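Local coordinates for protein galactitol-1-phosphate 5-dehydrogenase (Escherichia coli, PDB 4UEK) that converts galactitol 1-phosphate to D-tagatose 6-phosphate with NAD(+) as oxidant, as a zinc-containing homodimer of the alcohol dehydrogenase family, at residues S35-S40 and N336-K341; A141-I146 and Q297-A302. All coordinates share one frame; numbering follows the deposited sequence.

How the contacts relate
From the N terminus, the chain first enters contact 1 through residues 35-40, on the way from strand 27-36 to helix 41-46. It returns to this contact only near the C terminus, through residues 336-341, so contact 1 closes a loop of almost 300 residues. Contact 2 is nested inside that loop: residues 141-146, at the start of helix 143-155, pack on residues 297-302 of helix 297-307. Contact 1 ties the GroES-like part to the C-terminal strand 341-344. Contact 2 ties two helices together. Their centres lie about 18 Å apart. They touch where Lys341 CG packs on Phe142 CZ at 3.8 Å.

Contact 1: S35-S40 and N336-K341; sequences SGLCGS and NAMPGK. With ZN (zinc ion), chain C.
Lys341 reaches across to Leu37, and its NZ gives a hydrogen bond to Leu37 O at 2.9 Å. The ammonium stands above the carbonyl plane, 61° out of it, and not on a lone pair. The lysine chain bends at chi2 and chi3, which brings its end back over the backbone of residues 36-38. NZ also makes a salt bridge to Glu60, so two partners grip this buried charge. This is the tight part of the contact. Lys341 CD lies 4.1 Å from Gly36 CA, and a CB on Gly36 would come too close to it. Water 1 donates to Leu37 O at 2.7 Å and also donates to Gly340 O. The same carbonyl oxygen thus receives both the lysine and the water.

The Met338 side is more open to solvent, and here the segments meet through apolar contacts in place of the buried, bonded lysine. Met338 is partly exposed and crosses Leu37 obliquely, with its SD 3.9 Å from Leu37 CD2. Its methyl CE comes to 3.6 Å from Gly39 CA, on the exposed glycine of the turn. Met338 also touches Leu42 of helix 41-46. Leu37 is buried by comparison, and Leu42 and Ile45 of that helix pack on its side chain.

Cys38 directs its CB away from residues 336-341. Its SG lies anti to the backbone N (chi1 -173°) and binds the zinc ion at 2.4 Å. Ser40 N gives a capping hydrogen bond to the same sulfur, which thus takes both the metal and an N-H. His59 and water 2 also bind the metal. The cysteine before the turn into helix 41-46 belongs to the catalytic zinc site of zinc-containing alcohol dehydrogenases, here set beside the C-terminal strand.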
ATOM      1  N   SER A  35      18.800 -16.312 -24.128  1.00 11.63           N
ATOM      2  CA  SER A  35      18.858 -16.143 -22.689  1.00 14.72           C
ATOM      3  C   SER A  35      19.202 -14.699 -22.353  1.00 12.83           C
ATOM      4  O   SER A  35      20.244 -14.184 -22.770  1.00 15.53           O
ATOM      5  CB  SER A  35      19.882 -17.116 -22.091  1.00 15.03           C
ATOM      6  OG  SER A  35      19.909 -17.038 -20.679  1.00 16.88           O
ATOM      7  N   GLY A  36      18.312 -14.044 -21.609  1.00 14.56           N
ATOM      8  CA  GLY A  36      18.426 -12.621 -21.384  1.00 14.02           C
ATOM      9  C   GLY A  36      18.889 -12.193 -20.013  1.00 16.39           C
ATOM     10  O   GLY A  36      18.671 -12.884 -19.018  1.00 19.11           O
ATOM     11  N   LEU A  37      19.522 -11.031 -19.968  1.00 14.10           N
ATOM     12  CA  LEU A  37      19.961 -10.423 -18.713  1.00 17.02           C
ATOM     13  C   LEU A  37      18.874  -9.541 -18.087  1.00 19.44           C
ATOM     14  O   LEU A  37      18.477  -8.547 -18.683  1.00 20.35           O
ATOM     15  CB  LEU A  37      21.226  -9.601 -18.962  1.00 16.20           C
ATOM     16  CG  LEU A  37      21.887  -8.972 -17.735  1.00 16.11           C
ATOM     17  CD1 LEU A  37      22.682 -10.036 -16.996  1.00 18.09           C
ATOM     18  CD2 LEU A  37      22.780  -7.809 -18.134  1.00 22.09           C
ATOM     19  N   CYS A  38      18.401  -9.891 -16.887  1.00 18.44           N
ATOM     20  CA  CYS A  38      17.385  -9.093 -16.186  1.00 18.00           C
ATOM     21  C   CYS A  38      18.007  -7.891 -15.486  1.00 22.88           C
ATOM     22  O   CYS A  38      19.152  -7.947 -15.033  1.00 20.94           O
ATOM     23  CB  CYS A  38      16.629  -9.958 -15.151  1.00 19.18           C
ATOM     24  SG  CYS A  38      15.181  -9.194 -14.306  1.00 18.05           S
ATOM     25  N   GLY A  39      17.246  -6.803 -15.398  1.00 22.67           N
ATOM     26  CA  GLY A  39      17.638  -5.656 -14.605  1.00 21.15           C
ATOM     27  C   GLY A  39      18.050  -6.051 -13.199  1.00 21.30           C
ATOM     28  O   GLY A  39      18.973  -5.472 -12.650  1.00 17.78           O
ATOM     29  N   SER A  40      17.387  -7.058 -12.632  1.00 21.48           N
ATOM     30  CA  SER A  40      17.679  -7.512 -11.273  1.00 23.17           C
ATOM     31  C   SER A  40      18.990  -8.297 -11.171  1.00 27.05           C
ATOM     32  O   SER A  40      19.484  -8.534 -10.066  1.00 24.27           O
ATOM     33  CB  SER A  40      16.533  -8.375 -10.744  1.00 24.85           C
ATOM     34  OG  SER A  40      16.425  -9.583 -11.480  1.00 25.53           O
ATOM     35  N   ASN A 336      26.695   1.031 -14.354  1.00 67.42           N
ATOM     36  CA  ASN A 336      25.899   1.997 -15.098  1.00 64.13           C
ATOM     37  C   ASN A 336      24.507   1.454 -15.370  1.00 63.54           C
ATOM     38  O   ASN A 336      24.172   0.346 -14.946  1.00 52.18           O
ATOM     39  CB  ASN A 336      26.577   2.360 -16.417  1.00 63.03           C
ATOM     40  CG  ASN A 336      27.826   3.195 -16.223  1.00 71.46           C
ATOM     41  OD1 ASN A 336      27.988   3.871 -15.200  1.00 76.45           O
ATOM     42  ND2 ASN A 336      28.719   3.159 -17.210  1.00 69.53           N
ATOM     43  N   ALA A 337      23.702   2.236 -16.085  1.00 71.16           N
ATOM     44  CA  ALA A 337      22.334   1.843 -16.412  1.00 74.19           C
ATOM     45  C   ALA A 337      22.303   0.871 -17.588  1.00 69.21           C
ATOM     46  O   ALA A 337      23.237   0.816 -18.388  1.00 70.43           O
ATOM     47  CB  ALA A 337      21.489   3.069 -16.717  1.00 79.96           C
ATOM     48  N   MET A 338      21.220   0.108 -17.687  1.00 62.14           N
ATOM     49  CA  MET A 338      21.058  -0.854 -18.772  1.00 49.44           C
ATOM     50  C   MET A 338      20.738  -0.143 -20.098  1.00 42.81           C
ATOM     51  O   MET A 338      19.866   0.722 -20.151  1.00 44.17           O
ATOM     52  CB  MET A 338      19.954  -1.857 -18.416  1.00 48.69           C
ATOM     53  CG  MET A 338      19.865  -3.070 -19.325  1.00 43.51           C
ATOM     54  SD  MET A 338      20.872  -4.459 -18.764  1.00 34.03           S
ATOM     55  CE  MET A 338      19.920  -5.016 -17.358  1.00 49.54           C
ATOM     56  N   PRO A 339      21.458  -0.503 -21.173  1.00 37.59           N
ATOM     57  CA  PRO A 339      21.240   0.023 -22.529  1.00 36.10           C
ATOM     58  C   PRO A 339      19.973  -0.516 -23.194  1.00 33.14           C
ATOM     59  O   PRO A 339      19.418   0.124 -24.079  1.00 39.13           O
ATOM     60  CB  PRO A 339      22.476  -0.456 -23.286  1.00 38.46           C
ATOM     61  CG  PRO A 339      22.867  -1.716 -22.573  1.00 39.10           C
ATOM     62  CD  PRO A 339      22.585  -1.447 -21.124  1.00 35.97           C
ATOM     63  N   GLY A 340      19.532  -1.687 -22.756  1.00 29.85           N
ATOM     64  CA  GLY A 340      18.427  -2.403 -23.369  1.00 26.29           C
ATOM     65  C   GLY A 340      18.661  -3.872 -23.066  1.00 26.22           C
ATOM     66  O   GLY A 340      19.583  -4.200 -22.319  1.00 24.92           O
ATOM     67  N   LYS A 341      17.857  -4.763 -23.640  1.00 20.93           N
ATOM     68  CA  LYS A 341      18.001  -6.182 -23.328  1.00 18.44           C
ATOM     69  C   LYS A 341      19.269  -6.746 -23.943  1.00 23.54           C
ATOM     70  O   LYS A 341      19.499  -6.634 -25.157  1.00 17.45           O
ATOM     71  CB  LYS A 341      16.787  -6.975 -23.810  1.00 18.50           C
ATOM     72  CG  LYS A 341      16.913  -8.482 -23.626  1.00 16.53           C
ATOM     73  CD  LYS A 341      17.008  -8.882 -22.159  1.00 15.74           C
ATOM     74  CE  LYS A 341      15.799  -8.387 -21.372  1.00 19.64           C
ATOM     75  NZ  LYS A 341      15.840  -8.805 -19.933  1.00 18.17           N
TER
HETATM   76 ZN    ZN C1347      13.752 -11.012 -13.645  1.00 27.46          ZN
HETATM   77  O   HOH W   1      19.497  -6.664 -20.374  1.00 17.48           O
HETATM   78  O   HOH W   2      12.597 -11.125 -15.412  1.00 16.30           O

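Contact 2: A141-I146 and Q297-A302; sequences AFIEPI and QEWETA
Trp299 meets Ile143 and Glu144 through the six-membered part of its indole. The contact is apolar across the two segments. Ile143 CG2 comes to 3.5 Å from Trp299 CE3 and approaches the ring obliquely. Ile143 CG2 is anti to the backbone N, with CG1 beside that N (chi1 -68°). This turns CG2 to the indole and also to Ala302 CB, 4.0 Å away. Farther along the helix, Ile146 CG2 packs on Ala302 CB at 3.6 Å. The small alanine lets the two helices come close, with 5.9 Å between Ile143 CA and Ala302 CA.

Glu144 adds only its aliphatic part, with CG 3.9 Å from Trp299 CH2. Its carboxylate, turned 63° from the indole plane, leads away from Trp299. It stops about 4 Å from the zinc ion, too far for a metal bond here, although the residue is assigned as a ligand by similarity to relatives.

The one polar group of the indole, Trp299 NE1, makes a hydrogen bond to Asn289 O, which helps fix the turn of the ring. Replacing Trp299 by an alanine is likely to open a gap beside Ile143 CG2 and Glu144 CG and to leave Asn289 O without its indole partner.

Helix 143-155 lies between its neighbours here: helix 297-307 packs on Ile143 and Ile146, helix 171-182 touches Pro145 and Ile146, and strand 60-68 meets Glu144 and Pro145 through Glu60.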
ATOM      1  N   ALA A 141      12.283 -16.071 -24.780  1.00 12.80           N
ATOM      2  CA  ALA A 141      13.091 -15.508 -23.703  1.00 19.47           C
ATOM      3  C   ALA A 141      12.425 -14.285 -23.067  1.00 15.37           C
ATOM      4  O   ALA A 141      12.888 -13.784 -22.051  1.00 17.09           O
ATOM      5  CB  ALA A 141      14.473 -15.135 -24.223  1.00 23.51           C
ATOM      6  N   PHE A 142      11.347 -13.800 -23.673  1.00 14.21           N
ATOM      7  CA  PHE A 142      10.708 -12.583 -23.187  1.00 14.19           C
ATOM      8  C   PHE A 142       9.432 -12.891 -22.416  1.00 18.95           C
ATOM      9  O   PHE A 142       8.846 -11.998 -21.776  1.00 12.90           O
ATOM     10  CB  PHE A 142      10.415 -11.629 -24.344  1.00 15.83           C
ATOM     11  CG  PHE A 142      11.635 -10.870 -24.826  1.00 15.77           C
ATOM     12  CD1 PHE A 142      12.450 -11.397 -25.814  1.00 17.54           C
ATOM     13  CD2 PHE A 142      11.971  -9.648 -24.267  1.00 16.05           C
ATOM     14  CE1 PHE A 142      13.573 -10.694 -26.271  1.00 16.97           C
ATOM     15  CE2 PHE A 142      13.089  -8.951 -24.698  1.00 22.38           C
ATOM     16  CZ  PHE A 142      13.893  -9.478 -25.706  1.00 23.51           C
ATOM     17  N   ILE A 143       9.009 -14.151 -22.454  1.00  9.26           N
ATOM     18  CA  ILE A 143       7.793 -14.540 -21.751  1.00 17.03           C
ATOM     19  C   ILE A 143       7.868 -14.247 -20.252  1.00 14.20           C
ATOM     20  O   ILE A 143       6.955 -13.634 -19.692  1.00 13.27           O
ATOM     21  CB  ILE A 143       7.475 -16.014 -21.986  1.00 16.88           C
ATOM     22  CG1 ILE A 143       7.096 -16.201 -23.450  1.00 18.10           C
ATOM     23  CG2 ILE A 143       6.306 -16.459 -21.108  1.00 18.65           C
ATOM     24  CD1 ILE A 143       6.317 -17.473 -23.712  1.00 25.50           C
ATOM     25  N   GLU A 144       8.965 -14.637 -19.607  1.00 16.98           N
ATOM     26  CA  GLU A 144       9.091 -14.428 -18.166  1.00 17.92           C
ATOM     27  C   GLU A 144       9.041 -12.929 -17.826  1.00  8.99           C
ATOM     28  O   GLU A 144       8.297 -12.535 -16.914  1.00 12.58           O
ATOM     29  CB  GLU A 144      10.379 -15.094 -17.629  1.00 19.04           C
ATOM     30  CG  GLU A 144      10.448 -15.276 -16.107  1.00 19.12           C
ATOM     31  CD  GLU A 144      10.974 -14.060 -15.373  1.00 16.02           C
ATOM     32  OE1 GLU A 144      11.528 -13.152 -16.036  1.00 18.03           O
ATOM     33  OE2 GLU A 144      10.852 -14.015 -14.118  1.00 16.34           O
ATOM     34  N   PRO A 145       9.801 -12.078 -18.548  1.00 12.65           N
ATOM     35  CA  PRO A 145       9.659 -10.655 -18.186  1.00 15.52           C
ATOM     36  C   PRO A 145       8.303 -10.023 -18.517  1.00 14.97           C
ATOM     37  O   PRO A 145       7.907  -9.087 -17.805  1.00 14.89           O
ATOM     38  CB  PRO A 145      10.789  -9.969 -18.980  1.00 12.59           C
ATOM     39  CG  PRO A 145      11.336 -10.982 -19.880  1.00 12.60           C
ATOM     40  CD  PRO A 145      11.053 -12.309 -19.292  1.00 11.16           C
ATOM     41  N   ILE A 146       7.613 -10.518 -19.549  1.00 14.09           N
ATOM     42  CA  ILE A 146       6.216 -10.126 -19.826  1.00 20.03           C
ATOM     43  C   ILE A 146       5.312 -10.384 -18.628  1.00 12.46           C
ATOM     44  O   ILE A 146       4.559  -9.504 -18.208  1.00 18.06           O
ATOM     45  CB  ILE A 146       5.613 -10.897 -21.043  1.00 15.70           C
ATOM     46  CG1 ILE A 146       6.380 -10.597 -22.337  1.00 15.32           C
ATOM     47  CG2 ILE A 146       4.156 -10.531 -21.247  1.00 13.55           C
ATOM     48  CD1 ILE A 146       6.408  -9.196 -22.596  1.00  9.28           C
ATOM     49  N   GLN A 297      -2.307 -17.823 -15.185  1.00 14.83           N
ATOM     50  CA  GLN A 297      -2.914 -17.265 -16.382  1.00 16.95           C
ATOM     51  C   GLN A 297      -2.017 -16.219 -17.037  1.00 21.25           C
ATOM     52  O   GLN A 297      -2.095 -16.003 -18.254  1.00 19.93           O
ATOM     53  CB  GLN A 297      -4.282 -16.671 -16.041  1.00 30.61           C
ATOM     54  CG  GLN A 297      -5.070 -16.140 -17.235  1.00 41.51           C
ATOM     55  CD  GLN A 297      -5.100 -17.101 -18.417  1.00 49.58           C
ATOM     56  OE1 GLN A 297      -4.851 -16.701 -19.564  1.00 48.12           O
ATOM     57  NE2 GLN A 297      -5.418 -18.371 -18.150  1.00 46.64           N
ATOM     58  N   GLU A 298      -1.160 -15.588 -16.236  1.00 20.45           N
ATOM     59  CA  GLU A 298      -0.174 -14.640 -16.743  1.00 17.62           C
ATOM     60  C   GLU A 298       0.653 -15.224 -17.893  1.00 17.62           C
ATOM     61  O   GLU A 298       0.894 -14.566 -18.897  1.00 10.62           O
ATOM     62  CB  GLU A 298       0.772 -14.194 -15.627  1.00 16.66           C
ATOM     63  CG  GLU A 298       0.124 -13.378 -14.519  1.00 22.05           C
ATOM     64  CD  GLU A 298      -0.276 -14.222 -13.310  1.00 31.98           C
ATOM     65  OE1 GLU A 298      -0.389 -15.465 -13.442  1.00 29.03           O
ATOM     66  OE2 GLU A 298      -0.484 -13.634 -12.224  1.00 35.84           O
ATOM     67  N   TRP A 299       1.101 -16.458 -17.727  1.00 13.28           N
ATOM     68  CA  TRP A 299       1.923 -17.103 -18.739  1.00 16.39           C
ATOM     69  C   TRP A 299       1.130 -17.389 -20.010  1.00 20.63           C
ATOM     70  O   TRP A 299       1.645 -17.246 -21.115  1.00 13.21           O
ATOM     71  CB  TRP A 299       2.524 -18.385 -18.175  1.00 15.57           C
ATOM     72  CG  TRP A 299       3.512 -18.067 -17.122  1.00 12.59           C
ATOM     73  CD1 TRP A 299       3.238 -17.611 -15.858  1.00 18.09           C
ATOM     74  CD2 TRP A 299       4.930 -18.104 -17.237  1.00 11.53           C
ATOM     75  NE1 TRP A 299       4.398 -17.386 -15.178  1.00 14.61           N
ATOM     76  CE2 TRP A 299       5.458 -17.690 -15.997  1.00 15.04           C
ATOM     77  CE3 TRP A 299       5.817 -18.480 -18.262  1.00 11.05           C
ATOM     78  CZ2 TRP A 299       6.827 -17.614 -15.757  1.00 13.36           C
ATOM     79  CZ3 TRP A 299       7.160 -18.409 -18.031  1.00 11.18           C
ATOM     80  CH2 TRP A 299       7.665 -17.985 -16.779  1.00 13.71           C
ATOM     81  N   GLU A 300      -0.124 -17.794 -19.848  1.00 22.27           N
ATOM     82  CA  GLU A 300      -1.000 -18.006 -21.000  1.00 25.89           C
ATOM     83  C   GLU A 300      -1.205 -16.695 -21.752  1.00 19.00           C
ATOM     84  O   GLU A 300      -1.149 -16.648 -22.978  1.00 14.55           O
ATOM     85  CB  GLU A 300      -2.349 -18.573 -20.556  1.00 28.02           C
ATOM     86  CG  GLU A 300      -2.749 -19.815 -21.292  1.00 40.24           C
ATOM     87  CD  GLU A 300      -1.831 -20.972 -20.983  1.00 45.47           C
ATOM     88  OE1 GLU A 300      -1.725 -21.336 -19.796  1.00 50.76           O
ATOM     89  OE2 GLU A 300      -1.207 -21.508 -21.922  1.00 47.73           O
ATOM     90  N   THR A 301      -1.441 -15.629 -21.002  1.00 13.17           N
ATOM     91  CA  THR A 301      -1.672 -14.318 -21.592  1.00 14.99           C
ATOM     92  C   THR A 301      -0.436 -13.794 -22.334  1.00 14.70           C
ATOM     93  O   THR A 301      -0.543 -13.209 -23.417  1.00 13.38           O
ATOM     94  CB  THR A 301      -2.095 -13.316 -20.512  1.00 17.77           C
ATOM     95  OG1 THR A 301      -3.274 -13.806 -19.864  1.00 24.33           O
ATOM     96  CG2 THR A 301      -2.385 -11.943 -21.121  1.00 13.36           C
ATOM     97  N   ALA A 302       0.736 -13.992 -21.748  1.00 11.03           N
ATOM     98  CA  ALA A 302       1.984 -13.595 -22.397  1.00 10.40           C
ATOM     99  C   ALA A 302       2.125 -14.268 -23.751  1.00 11.19           C
ATOM    100  O   ALA A 302       2.404 -13.618 -24.755  1.00 11.47           O
ATOM    101  CB  ALA A 302       3.183 -13.941 -21.513  1.00 15.45           C
TER